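Local coordinates for protein oxidoreductase, 2OG-Fe(II) oxygenase family (Burkholderia pseudomallei, PDB 6N1F) that binds an iron ion and probably acts as an iron-dependent oxidoreductase of the 2-oxoglutarate oxygenase family, at residues Y54-A59 with G198-T203; H60-I65 with V168-G173. One frame throughout, in Å; residues are numbered along the deposited sequence.

Overall arrangement
From the N terminus, the chain leaves edge strand 48-51, runs through the loop 54-59 and enters helix 59-70, whose first turns carry 60-65. Interaction 2 closes the shorter loop, from 60-65 to 168-173 on strand 166-171. Interaction 1 closes the longer one, from 54-59 to 198-203 on strand 200-204, so interaction 2 lies wholly within its span and the two do not cross. Their centres are about 8 Å apart. Strands 166-171 and 200-204 are antiparallel neighbours in the large sheet, and the two contacts lay consecutive pieces of chain, a loop and then a helix, against them.

Interaction 1 (Y54-A59 with G198-T203); sequences YVAFDA and GTVIVT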
loop_
_atom_site.group_PDB
_atom_site.type_symbol
_atom_site.label_atom_id
_atom_site.label_comp_id
_atom_site.label_asym_id
_atom_site.label_seq_id
_atom_site.Cartn_x
_atom_site.Cartn_y
_atom_site.Cartn_z
ATOM N N TYR A 54 12.823 3.137 -9.704
ATOM C CA TYR A 54 12.568 1.934 -8.954
ATOM C C TYR A 54 13.400 1.923 -7.676
ATOM O O TYR A 54 14.231 1.037 -7.485
ATOM C CB TYR A 54 12.934 0.720 -9.813
ATOM C CG TYR A 54 12.118 0.629 -11.083
ATOM C CD1 TYR A 54 10.934 -0.087 -11.103
ATOM C CD2 TYR A 54 12.535 1.251 -12.262
ATOM C CE1 TYR A 54 10.174 -0.185 -12.241
ATOM C CE2 TYR A 54 11.773 1.162 -13.420
ATOM C CZ TYR A 54 10.599 0.433 -13.400
ATOM O OH TYR A 54 9.832 0.327 -14.531
ATOM N N VAL A 55 13.177 2.911 -6.818
ATOM C CA VAL A 55 13.971 3.065 -5.599
ATOM C C VAL A 55 13.728 1.908 -4.634
ATOM O O VAL A 55 14.664 1.213 -4.233
ATOM C CB VAL A 55 13.665 4.420 -4.941
ATOM C CG1 VAL A 55 14.198 4.470 -3.524
ATOM C CG2 VAL A 55 14.222 5.567 -5.805
ATOM N N ALA A 56 12.468 1.678 -4.245
ATOM C CA ALA A 56 12.223 0.701 -3.183
ATOM C C ALA A 56 12.306 -0.739 -3.685
ATOM O O ALA A 56 12.799 -1.622 -2.970
ATOM C CB ALA A 56 10.857 0.947 -2.543
ATOM N N PHE A 57 11.787 -1.002 -4.885
ATOM C CA PHE A 57 11.800 -2.327 -5.487
ATOM C C PHE A 57 12.328 -2.203 -6.905
ATOM O O PHE A 57 11.840 -1.371 -7.674
ATOM C CB PHE A 57 10.406 -2.926 -5.500
ATOM C CG PHE A 57 9.848 -3.143 -4.144
ATOM C CD1 PHE A 57 10.028 -4.358 -3.501
ATOM C CD2 PHE A 57 9.152 -2.142 -3.495
ATOM C CE1 PHE A 57 9.515 -4.573 -2.235
ATOM C CE2 PHE A 57 8.638 -2.350 -2.225
ATOM C CZ PHE A 57 8.822 -3.567 -1.594
ATOM N N ASP A 58 13.338 -3.002 -7.231
ATOM C CA ASP A 58 13.949 -2.922 -8.544
ATOM C C ASP A 58 12.943 -3.385 -9.596
ATOM O O ASP A 58 11.923 -4.003 -9.279
ATOM C CB ASP A 58 15.241 -3.747 -8.577
ATOM C CG ASP A 58 16.325 -3.182 -7.648
ATOM O OD1 ASP A 58 16.253 -1.986 -7.296
ATOM O OD2 ASP A 58 17.258 -3.928 -7.272
ATOM N N ALA A 59 13.206 -3.032 -10.859
ATOM C CA ALA A 59 12.236 -3.363 -11.898
ATOM C C ALA A 59 12.127 -4.874 -12.080
ATOM O O ALA A 59 11.023 -5.414 -12.220
ATOM C CB ALA A 59 12.605 -2.685 -13.217
ATOM N N GLY A 198 5.560 0.976 -10.961
ATOM C CA GLY A 198 6.802 0.970 -10.234
ATOM C C GLY A 198 6.906 1.980 -9.115
ATOM O O GLY A 198 7.836 1.873 -8.307
ATOM N N THR A 199 6.005 2.962 -9.034
ATOM C CA THR A 199 6.029 3.845 -7.880
ATOM C C THR A 199 5.448 3.137 -6.662
ATOM O O THR A 199 4.724 2.145 -6.762
ATOM C CB THR A 199 5.245 5.146 -8.116
ATOM O OG1 THR A 199 3.846 4.859 -8.250
ATOM C CG2 THR A 199 5.751 5.897 -9.348
ATOM N N VAL A 200 5.773 3.685 -5.495
ATOM C CA VAL A 200 5.410 3.126 -4.202
ATOM C C VAL A 200 4.946 4.279 -3.324
ATOM O O VAL A 200 5.662 5.274 -3.164
ATOM C CB VAL A 200 6.602 2.393 -3.548
ATOM C CG1 VAL A 200 6.241 1.913 -2.162
ATOM C CG2 VAL A 200 7.068 1.235 -4.428
ATOM N N ILE A 201 3.751 4.156 -2.764
ATOM C CA ILE A 201 3.210 5.158 -1.857
ATOM C C ILE A 201 3.337 4.606 -0.443
ATOM O O ILE A 201 3.074 3.420 -0.205
ATOM C CB ILE A 201 1.749 5.515 -2.226
ATOM C CG1 ILE A 201 1.714 6.170 -3.615
ATOM C CG2 ILE A 201 1.094 6.457 -1.173
ATOM C CD1 ILE A 201 0.305 6.362 -4.252
ATOM N N VAL A 202 3.825 5.433 0.475
ATOM C CA VAL A 202 3.875 5.106 1.894
ATOM C C VAL A 202 3.034 6.147 2.598
ATOM O O VAL A 202 3.184 7.345 2.340
ATOM C CB VAL A 202 5.313 5.102 2.444
ATOM C CG1 VAL A 202 5.310 4.665 3.901
ATOM C CG2 VAL A 202 6.209 4.183 1.615
ATOM N N THR A 203 2.106 5.704 3.431
ATOM C CA THR A 203 1.216 6.673 4.045
ATOM C C THR A 203 0.887 6.241 5.464
ATOM O O THR A 203 0.868 5.048 5.778
ATOM C CB THR A 203 -0.059 6.887 3.187
ATOM O OG1 THR A 203 -0.915 7.826 3.844
ATOM C CG2 THR A 203 -0.819 5.598 2.978
HETATM O O HOH W 1 10.021 0.486 -7.075
#
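V200 reaches the loop through one methyl group, CG2, which meets two residues of 54-59. It lies 4.2 Å from A56 CB and 4.1 Å from F57 CD2, and it comes to the F57 ring at its edge, near the ring plane, not over a face. With CG1 anti to the backbone N (chi1 176°), the CG2 branch is the one presented to the loop. The F57 and V200 side chains cross at roughly a right angle.

V200 belongs to strand 200-204 of the large antiparallel sheet, consistent with the jelly-roll core of this oxygenase superfamily; its backbone hydrogen-bonds to L51 of the edge strand 48-51. The loop therefore packs on the sheet just after leaving that edge strand, while F125 of helix 120-130 also touches A56.

At the other end of the contact, G198 CA sits 4.1 Å from Y54 CE1, meeting the ring obliquely. G198, which has no side chain, lets the Y54 ring come up to its CA, and its positive phi (84°, with psi -13°) is a conformation that glycine adopts readily. The opposing segments share a water that donates to both backbone carbonyls, at 2.7 Å from F57 O and 2.9 Å from G198 O. A59 CB stands 3.5 Å above the Y54 ring plane, over the ring centre.

Interaction 2 (H60-I65 with V168-G173); sequences HELARI and VVIQLG
Helix 59-70 packs against the large antiparallel sheet of the double-stranded beta-helix core expected of 2OG-Fe(II) oxygenases, and here its residues L62 and I65 meet I170, on strand 166-171, and L172, just past the strand's end. The two helix residues are three positions apart and both direct their CB atoms at the opposite segment, as expected for one face of a helix; I170 and L172, two positions apart, answer from the same side of their segment. The four residues are buried, the contact between their side chains is apolar, and 188 Å² is buried between the two segments, both sides summed.

L62 makes the closest approach. Its CD2 methyl lies 3.7 Å from I170 CG2 and its CD1 4.1 Å from the same atom, so the forked end of the leucine straddles one methyl of the isoleucine. I170 offers that methyl because CG2 stands anti to its backbone N, while CG1, anti to the carbonyl carbon (chi1 -51°), carries CD1 to the F57 ring. L62 CD2 also comes within 4.3 Å of L172 CD2, which places L62 across both I170 and L172.

The layer continues on several sides: F57 touches L62 as well, Y197 touches L62, and I65 reaches L222 of strand 218-227 and L116 of helix 109-117. The I170 side chain is about 14 Å from the bound iron, so this is core packing at a distance from the metal site. One helical turn beyond L62, I65 and L172 cross at about a right angle, with I65 CG2 4.2 Å from L172 CD1.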
loop_
_atom_site.group_PDB
_atom_site.type_symbol
_atom_site.label_atom_id
_atom_site.label_comp_id
_atom_site.label_asym_id
_atom_site.label_seq_id
_atom_site.Cartn_x
_atom_site.Cartn_y
_atom_site.Cartn_z
ATOM N N HIS A 60 13.261 -5.583 -12.072
ATOM C CA HIS A 60 13.165 -7.027 -12.247
ATOM C C HIS A 60 12.449 -7.682 -11.071
ATOM O O HIS A 60 11.825 -8.725 -11.248
ATOM C CB HIS A 60 14.550 -7.643 -12.476
ATOM C CG HIS A 60 15.411 -7.671 -11.258
ATOM N ND1 HIS A 60 16.270 -6.643 -10.934
ATOM C CD2 HIS A 60 15.559 -8.610 -10.291
ATOM C CE1 HIS A 60 16.908 -6.944 -9.814
ATOM N NE2 HIS A 60 16.499 -8.132 -9.406
ATOM N N GLU A 61 12.502 -7.071 -9.884
ATOM C CA GLU A 61 11.774 -7.595 -8.733
ATOM C C GLU A 61 10.275 -7.380 -8.883
ATOM O O GLU A 61 9.473 -8.257 -8.535
ATOM C CB GLU A 61 12.270 -6.925 -7.453
ATOM C CG GLU A 61 13.760 -7.154 -7.159
ATOM C CD GLU A 61 14.221 -6.439 -5.899
ATOM O OE1 GLU A 61 13.948 -5.227 -5.770
ATOM O OE2 GLU A 61 14.830 -7.090 -5.021
ATOM N N LEU A 62 9.874 -6.210 -9.379
ATOM C CA LEU A 62 8.456 -5.991 -9.641
ATOM C C LEU A 62 7.963 -6.924 -10.730
ATOM O O LEU A 62 6.846 -7.437 -10.647
ATOM C CB LEU A 62 8.193 -4.535 -10.020
ATOM C CG LEU A 62 8.360 -3.600 -8.820
ATOM C CD1 LEU A 62 7.831 -2.217 -9.128
ATOM C CD2 LEU A 62 7.686 -4.176 -7.573
ATOM N N ALA A 63 8.781 -7.147 -11.760
ATOM C CA ALA A 63 8.448 -8.142 -12.774
ATOM C C ALA A 63 8.185 -9.511 -12.146
ATOM O O ALA A 63 7.211 -10.183 -12.499
ATOM C CB ALA A 63 9.570 -8.228 -13.808
ATOM N N ARG A 64 9.023 -9.928 -11.201
ATOM C CA ARG A 64 8.800 -11.207 -10.539
ATOM C C ARG A 64 7.487 -11.200 -9.765
ATOM O O ARG A 64 6.663 -12.115 -9.901
ATOM C CB ARG A 64 9.969 -11.532 -9.612
ATOM C CG ARG A 64 9.939 -12.951 -9.067
ATOM C CD ARG A 64 11.094 -13.193 -8.100
ATOM N NE ARG A 64 11.144 -14.576 -7.623
ATOM C CZ ARG A 64 11.722 -14.951 -6.484
ATOM N NH1 ARG A 64 12.294 -14.044 -5.701
ATOM N NH2 ARG A 64 11.718 -16.228 -6.118
ATOM N N ILE A 65 7.281 -10.176 -8.935
ATOM C CA ILE A 65 6.043 -10.069 -8.164
ATOM C C ILE A 65 4.837 -10.167 -9.082
ATOM O O ILE A 65 3.861 -10.868 -8.780
ATOM C CB ILE A 65 6.027 -8.758 -7.357
ATOM C CG1 ILE A 65 7.092 -8.792 -6.262
ATOM C CG2 ILE A 65 4.617 -8.488 -6.797
ATOM C CD1 ILE A 65 7.313 -7.439 -5.631
ATOM N N VAL A 168 1.691 0.546 2.687
ATOM C CA VAL A 168 2.598 0.601 1.548
ATOM C C VAL A 168 1.846 0.094 0.330
ATOM O O VAL A 168 1.141 -0.917 0.407
ATOM C CB VAL A 168 3.884 -0.229 1.766
ATOM C CG1 VAL A 168 4.775 -0.104 0.572
ATOM C CG2 VAL A 168 4.609 0.256 3.002
ATOM N N VAL A 169 1.987 0.799 -0.790
ATOM C CA VAL A 169 1.266 0.481 -2.015
ATOM C C VAL A 169 2.229 0.536 -3.175
ATOM O O VAL A 169 2.810 1.592 -3.450
ATOM C CB VAL A 169 0.098 1.444 -2.264
ATOM C CG1 VAL A 169 -0.682 0.970 -3.461
ATOM C CG2 VAL A 169 -0.764 1.504 -1.048
ATOM N N ILE A 170 2.371 -0.581 -3.876
ATOM C CA ILE A 170 3.235 -0.700 -5.039
ATOM C C ILE A 170 2.350 -0.712 -6.266
ATOM O O ILE A 170 1.428 -1.530 -6.353
ATOM C CB ILE A 170 4.069 -1.983 -4.985
ATOM C CG1 ILE A 170 4.773 -2.088 -3.640
ATOM C CG2 ILE A 170 5.065 -2.036 -6.146
ATOM C CD1 ILE A 170 5.601 -3.343 -3.535
ATOM N N GLN A 171 2.626 0.170 -7.225
ATOM C CA GLN A 171 1.772 0.280 -8.404
ATOM C C GLN A 171 2.284 -0.674 -9.466
ATOM O O GLN A 171 3.404 -0.519 -9.967
ATOM C CB GLN A 171 1.714 1.705 -8.954
ATOM C CG GLN A 171 0.717 1.888 -10.116
ATOM C CD GLN A 171 -0.721 1.534 -9.734
ATOM O OE1 GLN A 171 -1.487 1.013 -10.552
ATOM N NE2 GLN A 171 -1.086 1.812 -8.492
ATOM N N LEU A 172 1.464 -1.656 -9.798
ATOM C CA LEU A 172 1.771 -2.618 -10.829
ATOM C C LEU A 172 0.986 -2.362 -12.092
ATOM O O LEU A 172 1.118 -3.126 -13.061
ATOM C CB LEU A 172 1.490 -4.035 -10.322
ATOM C CG LEU A 172 2.352 -4.492 -9.142
ATOM C CD1 LEU A 172 1.930 -5.878 -8.667
ATOM C CD2 LEU A 172 3.836 -4.466 -9.511
ATOM N N GLY A 173 0.176 -1.320 -12.113
ATOM C CA GLY A 173 -0.667 -1.063 -13.265
ATOM C C GLY A 173 0.120 -0.392 -14.364
ATOM O O GLY A 173 0.689 0.685 -14.154
#